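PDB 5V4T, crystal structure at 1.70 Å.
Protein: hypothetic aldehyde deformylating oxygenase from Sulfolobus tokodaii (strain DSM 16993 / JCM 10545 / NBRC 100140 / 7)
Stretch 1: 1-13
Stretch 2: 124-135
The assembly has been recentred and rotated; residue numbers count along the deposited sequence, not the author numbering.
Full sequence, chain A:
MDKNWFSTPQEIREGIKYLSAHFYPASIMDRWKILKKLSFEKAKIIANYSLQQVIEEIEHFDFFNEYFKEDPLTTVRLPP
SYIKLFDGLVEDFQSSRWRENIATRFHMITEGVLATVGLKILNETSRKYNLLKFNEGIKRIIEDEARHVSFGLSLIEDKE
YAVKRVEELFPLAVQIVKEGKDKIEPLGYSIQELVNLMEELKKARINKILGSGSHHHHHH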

# COMPACT_ATOMS: atom_id res chain seq x y z
N MET A 1 -0.44 -1.64 -21.43
CA MET A 1 -1.62 -2.37 -20.85
C MET A 1 -1.75 -3.69 -21.57
O MET A 1 -1.33 -3.81 -22.72
N ASP A 2 -2.24 -4.74 -20.90
CA ASP A 2 -2.17 -6.00 -21.54
C ASP A 2 -3.23 -6.01 -22.63
O ASP A 2 -4.35 -5.57 -22.42
N LYS A 3 -2.88 -6.66 -23.72
CA LYS A 3 -3.83 -6.69 -24.86
C LYS A 3 -5.12 -7.46 -24.56
O LYS A 3 -6.15 -7.20 -25.20
N ASN A 4 -5.09 -8.41 -23.60
CA ASN A 4 -6.29 -9.08 -23.15
C ASN A 4 -7.04 -8.46 -21.98
O ASN A 4 -7.90 -9.10 -21.43
N TRP A 5 -6.74 -7.23 -21.63
CA TRP A 5 -7.43 -6.58 -20.57
C TRP A 5 -8.97 -6.53 -20.80
O TRP A 5 -9.74 -6.96 -19.94
N PHE A 6 -9.40 -6.07 -21.98
CA PHE A 6 -10.82 -5.89 -22.16
C PHE A 6 -11.58 -7.18 -22.36
O PHE A 6 -12.81 -7.20 -22.18
N SER A 7 -10.88 -8.27 -22.65
CA SER A 7 -11.54 -9.55 -22.64
C SER A 7 -11.64 -10.18 -21.26
O SER A 7 -12.27 -11.20 -21.07
N THR A 8 -11.04 -9.57 -20.26
CA THR A 8 -11.28 -9.93 -18.88
C THR A 8 -12.71 -9.53 -18.45
O THR A 8 -13.18 -8.44 -18.80
N PRO A 9 -13.37 -10.35 -17.64
CA PRO A 9 -14.70 -9.97 -17.16
C PRO A 9 -14.75 -8.65 -16.44
O PRO A 9 -13.83 -8.25 -15.74
N GLN A 10 -15.85 -7.93 -16.62
CA GLN A 10 -15.97 -6.61 -16.10
C GLN A 10 -15.79 -6.52 -14.59
O GLN A 10 -15.11 -5.62 -14.12
N GLU A 11 -16.40 -7.40 -13.83
CA GLU A 11 -16.27 -7.35 -12.34
C GLU A 11 -14.81 -7.55 -11.87
O GLU A 11 -14.36 -6.99 -10.85
N ILE A 12 -14.09 -8.31 -12.66
CA ILE A 12 -12.66 -8.57 -12.40
C ILE A 12 -11.87 -7.32 -12.71
O ILE A 12 -11.07 -6.84 -11.91
N ARG A 13 -12.09 -6.71 -13.87
CA ARG A 13 -11.49 -5.42 -14.12
C ARG A 13 -11.82 -4.36 -13.08
O ARG A 13 -10.94 -3.57 -12.68
N GLU A 124 -2.34 -12.70 -7.60
CA GLU A 124 -3.15 -13.90 -7.83
C GLU A 124 -4.18 -13.69 -8.94
O GLU A 124 -4.35 -14.54 -9.81
N THR A 125 -4.83 -12.54 -8.92
CA THR A 125 -5.91 -12.25 -9.86
C THR A 125 -5.34 -12.05 -11.26
O THR A 125 -5.87 -12.58 -12.27
N SER A 126 -4.25 -11.29 -11.38
CA SER A 126 -3.65 -11.06 -12.69
C SER A 126 -3.08 -12.33 -13.25
O SER A 126 -3.14 -12.56 -14.44
N ARG A 127 -2.55 -13.21 -12.40
CA ARG A 127 -2.11 -14.54 -12.85
C ARG A 127 -3.25 -15.36 -13.40
O ARG A 127 -3.10 -15.89 -14.52
N LYS A 128 -4.35 -15.40 -12.69
CA LYS A 128 -5.51 -16.21 -13.04
C LYS A 128 -6.04 -15.78 -14.40
O LYS A 128 -6.41 -16.65 -15.22
N TYR A 129 -6.03 -14.47 -14.66
CA TYR A 129 -6.59 -13.91 -15.89
C TYR A 129 -5.55 -13.65 -16.96
O TYR A 129 -5.82 -12.98 -17.96
N ASN A 130 -4.35 -14.18 -16.79
CA ASN A 130 -3.32 -14.06 -17.79
C ASN A 130 -2.98 -12.65 -18.25
O ASN A 130 -2.64 -12.44 -19.42
N LEU A 131 -2.99 -11.70 -17.30
CA LEU A 131 -2.58 -10.33 -17.55
C LEU A 131 -1.07 -10.22 -17.29
O LEU A 131 -0.64 -9.89 -16.21
N LEU A 132 -0.28 -10.55 -18.28
CA LEU A 132 1.11 -10.86 -18.03
C LEU A 132 1.97 -9.69 -17.64
O LEU A 132 2.76 -9.81 -16.70
N LYS A 133 1.85 -8.55 -18.34
CA LYS A 133 2.63 -7.38 -17.99
C LYS A 133 2.18 -6.84 -16.65
O LYS A 133 3.01 -6.41 -15.86
N PHE A 134 0.89 -6.85 -16.38
CA PHE A 134 0.41 -6.38 -15.09
C PHE A 134 1.01 -7.24 -13.98
O PHE A 134 1.50 -6.74 -12.97
N ASN A 135 0.92 -8.57 -14.17
CA ASN A 135 1.41 -9.48 -13.16
C ASN A 135 2.90 -9.28 -12.88
O ASN A 135 3.30 -9.25 -11.73

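The CA-to-CB bond of Met1 points away from the second stretch, and the packing begins at Asp2. Its CA-to-CB bond points toward the turn before the helix that starts at Leu132, and with chi1 at m the carboxylate meets backbone amides left free in the first turn of that helix. Lys133 N donates to Asp2 OD1 (2.8 Å) and Phe134 N to Asp2 OD2 (3.0 Å), both at 156°. A short acidic side chain suits this place, since its two oxygens can accept from two successive amides. Lys3 stays at the surface, where water 1 accepts from Lys3 N (3.1 Å) and, weakly, from Lys133 NZ (3.3 Å).

Asn4, chi1 p, points inward and uses both ends of its amide. Asn4 ND2 donates to Asn130 O (3.0 Å), while water 2 donates to Asn4 OD1 (2.9 Å) and accepts from Leu132 N (3.3 Å). Trp5 starts sideways, but its t rotamer brings the indole nearer, and Leu131 CD1 lies at the ring edge, 3.9 Å from Trp5 CE3. Leu131 (m, t) also places CD2 3.8 Å from Thr8 OG1.

Phe6 and Ser7 take no part. Thr8, chi1 m, points back in and serves two kinds of surroundings: its methyl CG2 approaches Tyr129 CD1 (4.1 Å), while water 3 links Thr8 OG1 (2.8 Å) to Tyr129 O (2.8 Å), donating to the latter. Pro9, the helix N-cap, adds an apolar contact from Pro9 CD to Tyr129 CE1 (3.9 Å).

Gln10 and Glu11 remain exposed, whereas Ile12 (m, m) is buried. Its CG2 sits over one face of the Tyr129 ring, 4.0 Å from the centroid, in a CH-pi contact, and is also 3.9 Å from Thr125 CG2. Ile12 CD1 reaches Tyr129 OH (3.5 Å). A branched aliphatic side chain thus covers the aromatic face and meets the threonine methyl together.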

# COMPACT_ATOMS: atom_id res chain seq x y z
CB MET A 1 -2.90 -1.55 -20.96
CG MET A 1 -4.16 -2.27 -20.49
SD MET A 1 -5.59 -1.34 -21.11
CE MET A 1 -5.68 -0.08 -19.89
CB ASP A 2 -2.41 -7.14 -20.57
CG ASP A 2 -1.19 -7.35 -19.64
OD1 ASP A 2 -0.15 -7.78 -20.19
OD2 ASP A 2 -1.27 -7.03 -18.41
CB LYS A 3 -3.15 -7.24 -26.13
CG LYS A 3 -2.44 -8.58 -25.95
CD LYS A 3 -1.21 -8.67 -26.87
CE LYS A 3 -0.10 -9.55 -26.31
NZ LYS A 3 -0.56 -10.95 -26.09
CB ASN A 4 -6.04 -10.56 -22.86
CG ASN A 4 -4.92 -10.77 -21.84
OD1 ASN A 4 -4.02 -9.94 -21.68
ND2 ASN A 4 -5.02 -11.88 -21.12
CB TRP A 5 -6.89 -5.18 -20.41
CG TRP A 5 -7.66 -4.30 -19.42
CD1 TRP A 5 -8.55 -3.31 -19.72
CD2 TRP A 5 -7.65 -4.38 -17.98
NE1 TRP A 5 -9.04 -2.71 -18.57
CE2 TRP A 5 -8.53 -3.40 -17.48
CE3 TRP A 5 -6.95 -5.19 -17.06
CZ2 TRP A 5 -8.70 -3.17 -16.13
CZ3 TRP A 5 -7.16 -4.99 -15.74
CH2 TRP A 5 -8.03 -4.00 -15.26
CB PHE A 6 -11.14 -4.82 -23.27
CG PHE A 6 -10.94 -3.44 -22.80
CD1 PHE A 6 -11.71 -2.94 -21.78
CD2 PHE A 6 -9.94 -2.66 -23.29
CE1 PHE A 6 -11.49 -1.67 -21.31
CE2 PHE A 6 -9.71 -1.39 -22.82
CZ PHE A 6 -10.51 -0.89 -21.84
CB SER A 7 -10.88 -10.46 -23.67
OG SER A 7 -9.54 -10.60 -23.45
CB THR A 8 -10.17 -9.27 -18.03
OG1 THR A 8 -8.89 -9.61 -18.60
CG2 THR A 8 -10.24 -9.66 -16.54
CB PRO A 9 -15.11 -11.15 -16.26
CG PRO A 9 -14.37 -12.31 -16.85
CD PRO A 9 -13.03 -11.71 -17.16
CB GLN A 10 -17.33 -6.03 -16.51
CG GLN A 10 -17.45 -4.61 -16.06
CD GLN A 10 -18.77 -4.01 -16.49
OE1 GLN A 10 -18.99 -3.82 -17.68
NE2 GLN A 10 -19.65 -3.76 -15.54
CB GLU A 11 -17.14 -8.44 -11.70
CG GLU A 11 -18.63 -8.13 -11.61
CD GLU A 11 -19.39 -9.10 -10.67
OE1 GLU A 11 -19.05 -10.30 -10.60
OE2 GLU A 11 -20.34 -8.65 -9.98
CB ILE A 12 -12.18 -9.73 -13.23
CG1 ILE A 12 -12.99 -10.99 -12.92
CG2 ILE A 12 -10.67 -9.92 -12.99
CD1 ILE A 12 -12.84 -11.50 -11.51
CB ARG A 13 -11.82 -4.88 -15.51
CG ARG A 13 -11.16 -5.63 -16.64
CD ARG A 13 -11.48 -5.00 -18.00
NE ARG A 13 -12.68 -5.63 -18.47
CZ ARG A 13 -13.82 -5.01 -18.74
NH1 ARG A 13 -13.95 -3.71 -18.60
NH2 ARG A 13 -14.84 -5.74 -19.17
CB GLU A 124 -3.86 -14.28 -6.56
CG GLU A 124 -2.89 -14.77 -5.52
CD GLU A 124 -3.54 -15.20 -4.23
OE1 GLU A 124 -4.75 -15.03 -4.05
OE2 GLU A 124 -2.77 -15.74 -3.37
CB THR A 125 -6.75 -11.05 -9.40
OG1 THR A 125 -7.32 -11.35 -8.13
CG2 THR A 125 -7.84 -10.78 -10.41
CB SER A 126 -2.63 -9.95 -12.66
OG SER A 126 -1.55 -10.16 -11.73
CB ARG A 127 -1.39 -15.28 -11.72
CG ARG A 127 -0.81 -16.62 -12.09
CD ARG A 127 0.02 -17.09 -10.89
NE ARG A 127 -0.82 -17.40 -9.73
CZ ARG A 127 -0.57 -17.08 -8.44
NH1 ARG A 127 0.48 -16.37 -8.07
NH2 ARG A 127 -1.39 -17.50 -7.51
CB LYS A 128 -6.56 -16.09 -11.97
CG LYS A 128 -7.87 -16.78 -12.31
CD LYS A 128 -8.86 -16.81 -11.16
CE LYS A 128 -10.15 -17.46 -11.68
NZ LYS A 128 -11.07 -17.72 -10.54
CB TYR A 129 -7.52 -12.70 -15.59
CG TYR A 129 -8.75 -13.14 -14.87
CD1 TYR A 129 -9.86 -13.66 -15.59
CD2 TYR A 129 -8.80 -13.18 -13.49
CE1 TYR A 129 -10.95 -14.10 -14.93
CE2 TYR A 129 -9.90 -13.68 -12.82
CZ TYR A 129 -10.97 -14.16 -13.56
OH TYR A 129 -12.09 -14.63 -12.93
CB ASN A 130 -3.69 -14.95 -19.00
CG ASN A 130 -3.97 -16.37 -18.56
OD1 ASN A 130 -5.07 -16.88 -18.74
ND2 ASN A 130 -3.02 -16.95 -17.88
CB LEU A 131 -3.33 -9.34 -16.68
CG LEU A 131 -4.87 -9.37 -16.90
CD1 LEU A 131 -5.62 -8.65 -15.85
CD2 LEU A 131 -5.16 -8.79 -18.30
CB LEU A 132 1.77 -11.54 -19.23
CG LEU A 132 1.11 -12.83 -19.64
CD1 LEU A 132 1.91 -13.50 -20.76
CD2 LEU A 132 0.96 -13.82 -18.48
CB LYS A 133 2.49 -6.31 -19.07
CG LYS A 133 3.11 -6.77 -20.37
CD LYS A 133 2.85 -5.69 -21.43
CE LYS A 133 3.15 -6.22 -22.79
NZ LYS A 133 2.80 -5.14 -23.77
CB PHE A 134 -1.11 -6.38 -15.01
CG PHE A 134 -1.65 -5.65 -13.81
CD1 PHE A 134 -1.70 -4.27 -13.74
CD2 PHE A 134 -2.03 -6.37 -12.71
CE1 PHE A 134 -2.21 -3.62 -12.64
CE2 PHE A 134 -2.53 -5.74 -11.61
CZ PHE A 134 -2.66 -4.37 -11.58
CB ASN A 135 1.17 -10.92 -13.58
CG ASN A 135 1.54 -11.86 -12.50
OD1 ASN A 135 2.59 -12.57 -12.60
ND2 ASN A 135 0.70 -11.98 -11.50
O HOH W 1 0.16 -6.93 -24.48
O HOH W 2 -1.21 -10.71 -21.39
O HOH W 3 -8.21 -12.22 -19.19